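PDB 5O3Z: sorbitol-6-phosphate dehydrogenase from Erwinia amylovora CFBP1430, which catalyses the oxidation of sorbitol 6-phosphate to fructose 6-phosphate with NAD+ as a short-chain dehydrogenase/reductase. Local coordinates for residues 7-12 / 29-34; 91-96 / 113-118. One frame throughout, in Å; residues are numbered along the deposited sequence.

Interaction 1. Residues 7-12 / 29-34; sequences QVAVVI and AGYHVA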
ATOM      1  N   GLN A   7     -25.185 -19.447 -15.149  1.00 46.97           N
ATOM      2  CA  GLN A   7     -23.740 -19.484 -14.834  1.00 42.58           C
ATOM      3  C   GLN A   7     -23.285 -20.720 -14.011  1.00 35.57           C
ATOM      4  O   GLN A   7     -23.998 -21.250 -13.108  1.00 35.91           O
ATOM      5  CB  GLN A   7     -23.328 -18.177 -14.117  1.00 41.58           C
ATOM      6  CG  GLN A   7     -23.734 -16.870 -14.828  1.00 43.48           C
ATOM      7  CD  GLN A   7     -22.968 -15.647 -14.299  1.00 45.65           C
ATOM      8  OE1 GLN A   7     -23.235 -14.510 -14.663  1.00 47.94           O
ATOM      9  NE2 GLN A   7     -21.983 -15.896 -13.460  1.00 45.98           N
ATOM     10  N   VAL A   8     -22.066 -21.155 -14.313  1.00 31.40           N
ATOM     11  CA  VAL A   8     -21.420 -22.278 -13.630  1.00 30.57           C
ATOM     12  C   VAL A   8     -20.250 -21.784 -12.787  1.00 28.34           C
ATOM     13  O   VAL A   8     -19.369 -21.153 -13.342  1.00 26.42           O
ATOM     14  CB  VAL A   8     -20.822 -23.210 -14.707  1.00 29.15           C
ATOM     15  CG1 VAL A   8     -19.940 -24.261 -14.101  1.00 30.77           C
ATOM     16  CG2 VAL A   8     -21.946 -23.825 -15.518  1.00 30.37           C
ATOM     17  N   ALA A   9     -20.237 -22.141 -11.511  1.00 26.99           N
ATOM     18  CA  ALA A   9     -19.134 -21.834 -10.635  1.00 29.35           C
ATOM     19  C   ALA A   9     -18.373 -23.134 -10.453  1.00 28.92           C
ATOM     20  O   ALA A   9     -18.989 -24.180 -10.184  1.00 29.59           O
ATOM     21  CB  ALA A   9     -19.635 -21.408  -9.271  1.00 30.87           C
ATOM     22  N   VAL A  10     -17.060 -23.071 -10.568  1.00 26.40           N
ATOM     23  CA  VAL A  10     -16.150 -24.178 -10.136  1.00 26.02           C
ATOM     24  C   VAL A  10     -15.518 -23.773  -8.820  1.00 25.07           C
ATOM     25  O   VAL A  10     -14.837 -22.725  -8.750  1.00 24.90           O
ATOM     26  CB  VAL A  10     -15.049 -24.383 -11.205  1.00 26.17           C
ATOM     27  CG1 VAL A  10     -14.228 -25.620 -10.886  1.00 28.77           C
ATOM     28  CG2 VAL A  10     -15.664 -24.470 -12.599  1.00 30.49           C
ATOM     29  N   VAL A  11     -15.653 -24.579  -7.780  1.00 24.40           N
ATOM     30  CA  VAL A  11     -14.995 -24.318  -6.513  1.00 22.82           C
ATOM     31  C   VAL A  11     -13.954 -25.420  -6.198  1.00 25.23           C
ATOM     32  O   VAL A  11     -14.316 -26.592  -5.946  1.00 23.99           O
ATOM     33  CB  VAL A  11     -15.990 -24.262  -5.372  1.00 22.98           C
ATOM     34  CG1 VAL A  11     -15.327 -23.877  -4.057  1.00 24.30           C
ATOM     35  CG2 VAL A  11     -17.104 -23.278  -5.670  1.00 22.96           C
ATOM     36  N   ILE A  12     -12.669 -25.029  -6.190  1.00 24.80           N
ATOM     37  CA  ILE A  12     -11.543 -25.909  -5.865  1.00 25.05           C
ATOM     38  C   ILE A  12     -11.420 -25.856  -4.362  1.00 27.79           C
ATOM     39  O   ILE A  12     -11.249 -24.723  -3.753  1.00 27.46           O
ATOM     40  CB  ILE A  12     -10.202 -25.418  -6.468  1.00 24.47           C
ATOM     41  CG1 ILE A  12     -10.323 -24.907  -7.903  1.00 24.06           C
ATOM     42  CG2 ILE A  12      -9.075 -26.455  -6.354  1.00 24.61           C
ATOM     43  CD1 ILE A  12     -10.778 -25.903  -8.931  1.00 24.87           C
ATOM     44  N   ALA A  29     -27.653 -18.695  -4.641  1.00 30.71           N
ATOM     45  CA  ALA A  29     -27.621 -17.530  -5.549  1.00 28.89           C
ATOM     46  C   ALA A  29     -27.974 -17.830  -6.993  1.00 31.83           C
ATOM     47  O   ALA A  29     -27.954 -16.935  -7.845  1.00 31.06           O
ATOM     48  CB  ALA A  29     -26.252 -16.880  -5.495  1.00 29.93           C
ATOM     49  N   GLY A  30     -28.284 -19.095  -7.319  1.00 32.01           N
ATOM     50  CA  GLY A  30     -28.625 -19.438  -8.663  1.00 32.95           C
ATOM     51  C   GLY A  30     -27.551 -20.020  -9.561  1.00 34.80           C
ATOM     52  O   GLY A  30     -27.785 -20.135 -10.759  1.00 36.31           O
ATOM     53  N   TYR A  31     -26.381 -20.375  -9.016  1.00 34.89           N
ATOM     54  CA  TYR A  31     -25.313 -20.982  -9.833  1.00 30.90           C
ATOM     55  C   TYR A  31     -25.479 -22.523  -9.959  1.00 28.80           C
ATOM     56  O   TYR A  31     -25.852 -23.221  -8.995  1.00 24.89           O
ATOM     57  CB  TYR A  31     -23.887 -20.628  -9.272  1.00 32.14           C
ATOM     58  CG  TYR A  31     -23.387 -19.146  -9.445  1.00 33.91           C
ATOM     59  CD1 TYR A  31     -23.728 -18.144  -8.527  1.00 32.04           C
ATOM     60  CD2 TYR A  31     -22.519 -18.798 -10.487  1.00 34.79           C
ATOM     61  CE1 TYR A  31     -23.241 -16.853  -8.675  1.00 37.91           C
ATOM     62  CE2 TYR A  31     -22.051 -17.514 -10.658  1.00 34.64           C
ATOM     63  CZ  TYR A  31     -22.438 -16.536  -9.754  1.00 37.36           C
ATOM     64  OH  TYR A  31     -21.940 -15.278  -9.938  1.00 36.59           O
ATOM     65  N   HIS A  32     -25.084 -23.048 -11.107  1.00 29.31           N
ATOM     66  CA  HIS A  32     -24.678 -24.482 -11.184  1.00 31.95           C
ATOM     67  C   HIS A  32     -23.260 -24.611 -10.617  1.00 31.93           C
ATOM     68  O   HIS A  32     -22.414 -23.769 -10.888  1.00 29.36           O
ATOM     69  CB  HIS A  32     -24.714 -24.990 -12.605  1.00 32.57           C
ATOM     70  CG  HIS A  32     -26.090 -25.327 -13.068  1.00 36.23           C
ATOM     71  ND1 HIS A  32     -27.009 -24.365 -13.440  1.00 36.66           N
ATOM     72  CD2 HIS A  32     -26.693 -26.529 -13.254  1.00 35.64           C
ATOM     73  CE1 HIS A  32     -28.128 -24.970 -13.819  1.00 36.31           C
ATOM     74  NE2 HIS A  32     -27.954 -26.280 -13.716  1.00 37.11           N
ATOM     75  N   VAL A  33     -23.028 -25.618  -9.800  1.00 28.64           N
ATOM     76  CA  VAL A  33     -21.785 -25.688  -9.053  1.00 29.08           C
ATOM     77  C   VAL A  33     -21.032 -26.972  -9.408  1.00 31.55           C
ATOM     78  O   VAL A  33     -21.612 -28.070  -9.400  1.00 31.58           O
ATOM     79  CB  VAL A  33     -21.999 -25.573  -7.546  1.00 29.77           C
ATOM     80  CG1 VAL A  33     -20.659 -25.607  -6.809  1.00 31.54           C
ATOM     81  CG2 VAL A  33     -22.733 -24.268  -7.204  1.00 29.55           C
ATOM     82  N   ALA A  34     -19.761 -26.808  -9.777  1.00 28.04           N
ATOM     83  CA  ALA A  34     -18.801 -27.917  -9.874  1.00 28.24           C
ATOM     84  C   ALA A  34     -17.989 -27.947  -8.570  1.00 27.62           C
ATOM     85  O   ALA A  34     -17.175 -27.038  -8.336  1.00 26.89           O
ATOM     86  CB  ALA A  34     -17.920 -27.724 -11.087  1.00 28.13           C
TER
HETATM   87  O   HOH W   1     -19.969 -15.083 -11.393  1.00 30.79           O
HETATM   88  O   HOH W   2     -26.907 -21.350 -13.072  1.00 42.75           O
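Ala34 N donates a backbone hydrogen bond of 2.8 Å to Ala9 O at the close-packed centre of two neighbouring parallel strands, while the methyls of the two alanines go to opposite faces of the sheet. Ala9 N donates to His32 O, and Val11 N to Ala34 O; with His32 N to Gln7 O this makes four bonds, given alternately by the two strands, and residues 7, 9 and 11 supply the bonding groups on the first. Three of these carbonyls also receive CA-H contacts, among them Val8 CA to His32 O at 3.3 Å. Val8, His32, Val10 and Ala34 share one face, where Phe83 of helix 69-83 touches Val8, His32 and Ala34; Ala9, Val11 and Val33 share the other, and Leu26 of helix 17-28 packs on Ala9 and Val11. Towards the start of both strands the contact becomes polar and wet. Gln7 and Tyr31 run side by side, amide and ring planes nearly perpendicular (84°), with Gln7 NE2 3.2 Å from Tyr31 CE2 and one water shared by NE2 and Tyr31 OH. A second water donates to Gln7 O (2.9 Å) and to Gly30 O, and meets His32 ND1 in the plane of the imidazole. Gly30, at positive phi, ends helix 17-28 in a Schellman motif. Together these elements form the right-handed beta-alpha-beta unit that opens the Rossmann fold of short-chain dehydrogenases.

Interaction 2. Residues 91-96 / 113-118; sequences YSAGVA and LQVNLV
Tyr91 meets Val115 hydroxyl to carbonyl: its OH donates a hydrogen bond of 2.7 Å to Val115 O, which lies at the ring edge, in the plane of the phenol. The bond arrives in the carbonyl plane, with a C=O...OH angle of 152°. With CG anti to its backbone N (chi1 -170°), the tyrosine extends from the end of strand 88-91 to the helix. Beyond it, Val115 directs its CG1 branch at the loop, 4.0 Å from Ala93 CB and 3.5 Å from Gly94 CA. Asn116 starts out pointing away from the loop, but its amide turns back and brings OD1 to 3.2 Å from Gly94 CA. Gly94, at positive phi, thus sets its CA against that oxygen with no side chain between. The rotation of the amide is set by ND2, which donates to Ser112 O one turn earlier in the helix. OD1 also lies 3.2 Å from Ala93 O; both are acceptors, and each takes a weak hydrogen bond from Lys162 NZ. The helix widens into a pi-type turn here, Leu113 O accepting from both Leu117 N and Val118 N. By family and sequence, Asn116, Tyr158 and Lys162 match the Asn, Tyr and Lys of the SDR catalytic tetrad, so the lysine lying within weak hydrogen-bonding distance of both oxygens is consistent with a contact that positions active-site groups.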
ATOM      1  N   TYR A  91     -10.967 -20.344  -6.021  1.00 25.22           N
ATOM      2  CA  TYR A  91      -9.848 -21.126  -5.532  1.00 27.31           C
ATOM      3  C   TYR A  91      -9.692 -20.960  -4.051  1.00 28.61           C
ATOM      4  O   TYR A  91      -9.295 -19.868  -3.505  1.00 25.73           O
ATOM      5  CB  TYR A  91      -8.528 -20.825  -6.293  1.00 25.58           C
ATOM      6  CG  TYR A  91      -7.396 -21.806  -5.959  1.00 22.90           C
ATOM      7  CD1 TYR A  91      -6.523 -21.612  -4.864  1.00 22.54           C
ATOM      8  CD2 TYR A  91      -7.202 -22.927  -6.735  1.00 22.25           C
ATOM      9  CE1 TYR A  91      -5.513 -22.522  -4.591  1.00 22.46           C
ATOM     10  CE2 TYR A  91      -6.217 -23.829  -6.452  1.00 22.35           C
ATOM     11  CZ  TYR A  91      -5.400 -23.659  -5.386  1.00 21.78           C
ATOM     12  OH  TYR A  91      -4.436 -24.632  -5.235  1.00 24.01           O
ATOM     13  N   SER A  92     -10.023 -22.038  -3.390  1.00 29.39           N
ATOM     14  CA  SER A  92     -10.043 -22.078  -1.971  1.00 33.39           C
ATOM     15  C   SER A  92      -9.205 -23.246  -1.453  1.00 36.04           C
ATOM     16  O   SER A  92      -9.675 -24.358  -1.314  1.00 48.07           O
ATOM     17  CB  SER A  92     -11.505 -22.130  -1.541  1.00 33.92           C
ATOM     18  OG  SER A  92     -11.555 -22.160  -0.145  1.00 39.00           O
ATOM     19  N   ALA A  93      -7.964 -22.974  -1.109  1.00 36.23           N
ATOM     20  CA  ALA A  93      -7.021 -23.980  -0.686  1.00 39.86           C
ATOM     21  C   ALA A  93      -5.960 -23.366   0.201  1.00 43.33           C
ATOM     22  O   ALA A  93      -5.769 -22.134   0.226  1.00 42.36           O
ATOM     23  CB  ALA A  93      -6.383 -24.623  -1.911  1.00 43.88           C
ATOM     24  N   GLY A  94      -5.329 -24.218   1.005  1.00 46.18           N
ATOM     25  CA  GLY A  94      -4.095 -23.877   1.727  1.00 48.47           C
ATOM     26  C   GLY A  94      -4.311 -23.488   3.169  1.00 51.15           C
ATOM     27  O   GLY A  94      -5.266 -22.758   3.473  1.00 53.95           O
ATOM     28  N   VAL A  95      -3.411 -23.971   4.037  1.00 51.64           N
ATOM     29  CA  VAL A  95      -3.488 -23.796   5.509  1.00 52.07           C
ATOM     30  C   VAL A  95      -2.125 -23.325   6.070  1.00 56.44           C
ATOM     31  O   VAL A  95      -1.093 -23.404   5.388  1.00 62.11           O
ATOM     32  CB  VAL A  95      -3.986 -25.080   6.258  1.00 50.49           C
ATOM     33  CG1 VAL A  95      -4.997 -25.854   5.421  1.00 53.31           C
ATOM     34  CG2 VAL A  95      -2.849 -26.017   6.664  1.00 43.91           C
ATOM     35  N   ALA A  96      -2.143 -22.849   7.315  1.00 56.54           N
ATOM     36  CA  ALA A  96      -0.985 -22.212   7.926  1.00 52.43           C
ATOM     37  C   ALA A  96      -0.183 -23.239   8.729  1.00 53.69           C
ATOM     38  O   ALA A  96      -0.757 -24.006   9.511  1.00 52.83           O
ATOM     39  CB  ALA A  96      -1.431 -21.057   8.820  1.00 52.26           C
ATOM     40  N   LEU A 113       3.859 -23.381  -1.118  1.00 25.32           N
ATOM     41  CA  LEU A 113       3.887 -22.812  -2.471  1.00 26.49           C
ATOM     42  C   LEU A 113       3.031 -23.607  -3.465  1.00 25.91           C
ATOM     43  O   LEU A 113       2.336 -23.042  -4.319  1.00 27.91           O
ATOM     44  CB  LEU A 113       5.317 -22.675  -3.008  1.00 27.97           C
ATOM     45  CG  LEU A 113       6.258 -21.791  -2.163  1.00 29.14           C
ATOM     46  CD1 LEU A 113       7.627 -21.700  -2.827  1.00 30.03           C
ATOM     47  CD2 LEU A 113       5.699 -20.412  -1.923  1.00 31.40           C
ATOM     48  N   GLN A 114       3.049 -24.925  -3.331  1.00 26.52           N
ATOM     49  CA  GLN A 114       2.300 -25.782  -4.271  1.00 25.89           C
ATOM     50  C   GLN A 114       0.775 -25.553  -4.106  1.00 23.92           C
ATOM     51  O   GLN A 114       0.085 -25.252  -5.047  1.00 23.47           O
ATOM     52  CB  GLN A 114       2.694 -27.280  -4.045  1.00 28.09           C
ATOM     53  CG  GLN A 114       4.063 -27.699  -4.615  1.00 30.39           C
ATOM     54  CD  GLN A 114       4.239 -27.365  -6.107  1.00 32.41           C
ATOM     55  OE1 GLN A 114       3.334 -27.543  -6.907  1.00 34.84           O
ATOM     56  NE2 GLN A 114       5.411 -26.864  -6.480  1.00 39.66           N
ATOM     57  N   VAL A 115       0.304 -25.670  -2.885  1.00 25.42           N
ATOM     58  CA  VAL A 115      -1.114 -25.628  -2.545  1.00 27.04           C
ATOM     59  C   VAL A 115      -1.630 -24.180  -2.708  1.00 26.62           C
ATOM     60  O   VAL A 115      -2.640 -23.962  -3.370  1.00 24.40           O
ATOM     61  CB  VAL A 115      -1.363 -26.189  -1.136  1.00 28.62           C
ATOM     62  CG1 VAL A 115      -2.833 -26.057  -0.737  1.00 30.57           C
ATOM     63  CG2 VAL A 115      -0.985 -27.671  -1.081  1.00 30.54           C
ATOM     64  N   ASN A 116      -0.878 -23.200  -2.193  1.00 27.46           N
ATOM     65  CA  ASN A 116      -1.393 -21.842  -2.176  1.00 27.21           C
ATOM     66  C   ASN A 116      -1.198 -21.073  -3.422  1.00 27.03           C
ATOM     67  O   ASN A 116      -1.956 -20.138  -3.682  1.00 32.82           O
ATOM     68  CB  ASN A 116      -0.809 -21.096  -1.046  1.00 29.15           C
ATOM     69  CG  ASN A 116      -1.414 -21.501   0.222  1.00 29.36           C
ATOM     70  OD1 ASN A 116      -2.641 -21.323   0.377  1.00 30.58           O
ATOM     71  ND2 ASN A 116      -0.620 -22.076   1.144  1.00 24.62           N
ATOM     72  N   LEU A 117      -0.196 -21.460  -4.216  1.00 25.84           N
ATOM     73  CA  LEU A 117       0.209 -20.674  -5.326  1.00 25.92           C
ATOM     74  C   LEU A 117       0.195 -21.405  -6.625  1.00 24.09           C
ATOM     75  O   LEU A 117      -0.427 -20.940  -7.540  1.00 24.17           O
ATOM     76  CB  LEU A 117       1.593 -20.036  -5.048  1.00 26.12           C
ATOM     77  CG  LEU A 117       2.168 -18.932  -5.918  1.00 27.37           C
ATOM     78  CD1 LEU A 117       1.119 -17.841  -6.126  1.00 29.23           C
ATOM     79  CD2 LEU A 117       3.406 -18.398  -5.181  1.00 27.23           C
ATOM     80  N   VAL A 118       0.899 -22.539  -6.762  1.00 25.53           N
ATOM     81  CA  VAL A 118       0.938 -23.205  -8.047  1.00 25.07           C
ATOM     82  C   VAL A 118      -0.480 -23.749  -8.437  1.00 24.14           C
ATOM     83  O   VAL A 118      -0.887 -23.707  -9.601  1.00 26.55           O
ATOM     84  CB  VAL A 118       1.980 -24.344  -8.031  1.00 28.67           C
ATOM     85  CG1 VAL A 118       1.798 -25.283  -9.203  1.00 26.69           C
ATOM     86  CG2 VAL A 118       3.384 -23.772  -7.975  1.00 27.13           C
TER

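From the N terminus, residues 7-12 lead into and form the first strand, 8-12, the chain turns through helix 17-28, and interaction 1 closes that excursion when residues 29-34 return alongside. Interaction 2 opens only afterwards, at the end of strand 88-91, and closes when helix 106-133 brings residues 113-118 back to the loop. The two are thus in series, neither nested nor crossed, each spanning 16 intervening residues. They meet in space because strand 88-91 is the other neighbour of strand 8-12: Ile12 O and Ser92 N probably share a hydrogen bond, and Ile12 packs on Tyr91. Interaction 1 binds two strands within the sheet; interaction 2 joins the loop at the C-terminal end of a central strand to a helix that contacts a second subunit.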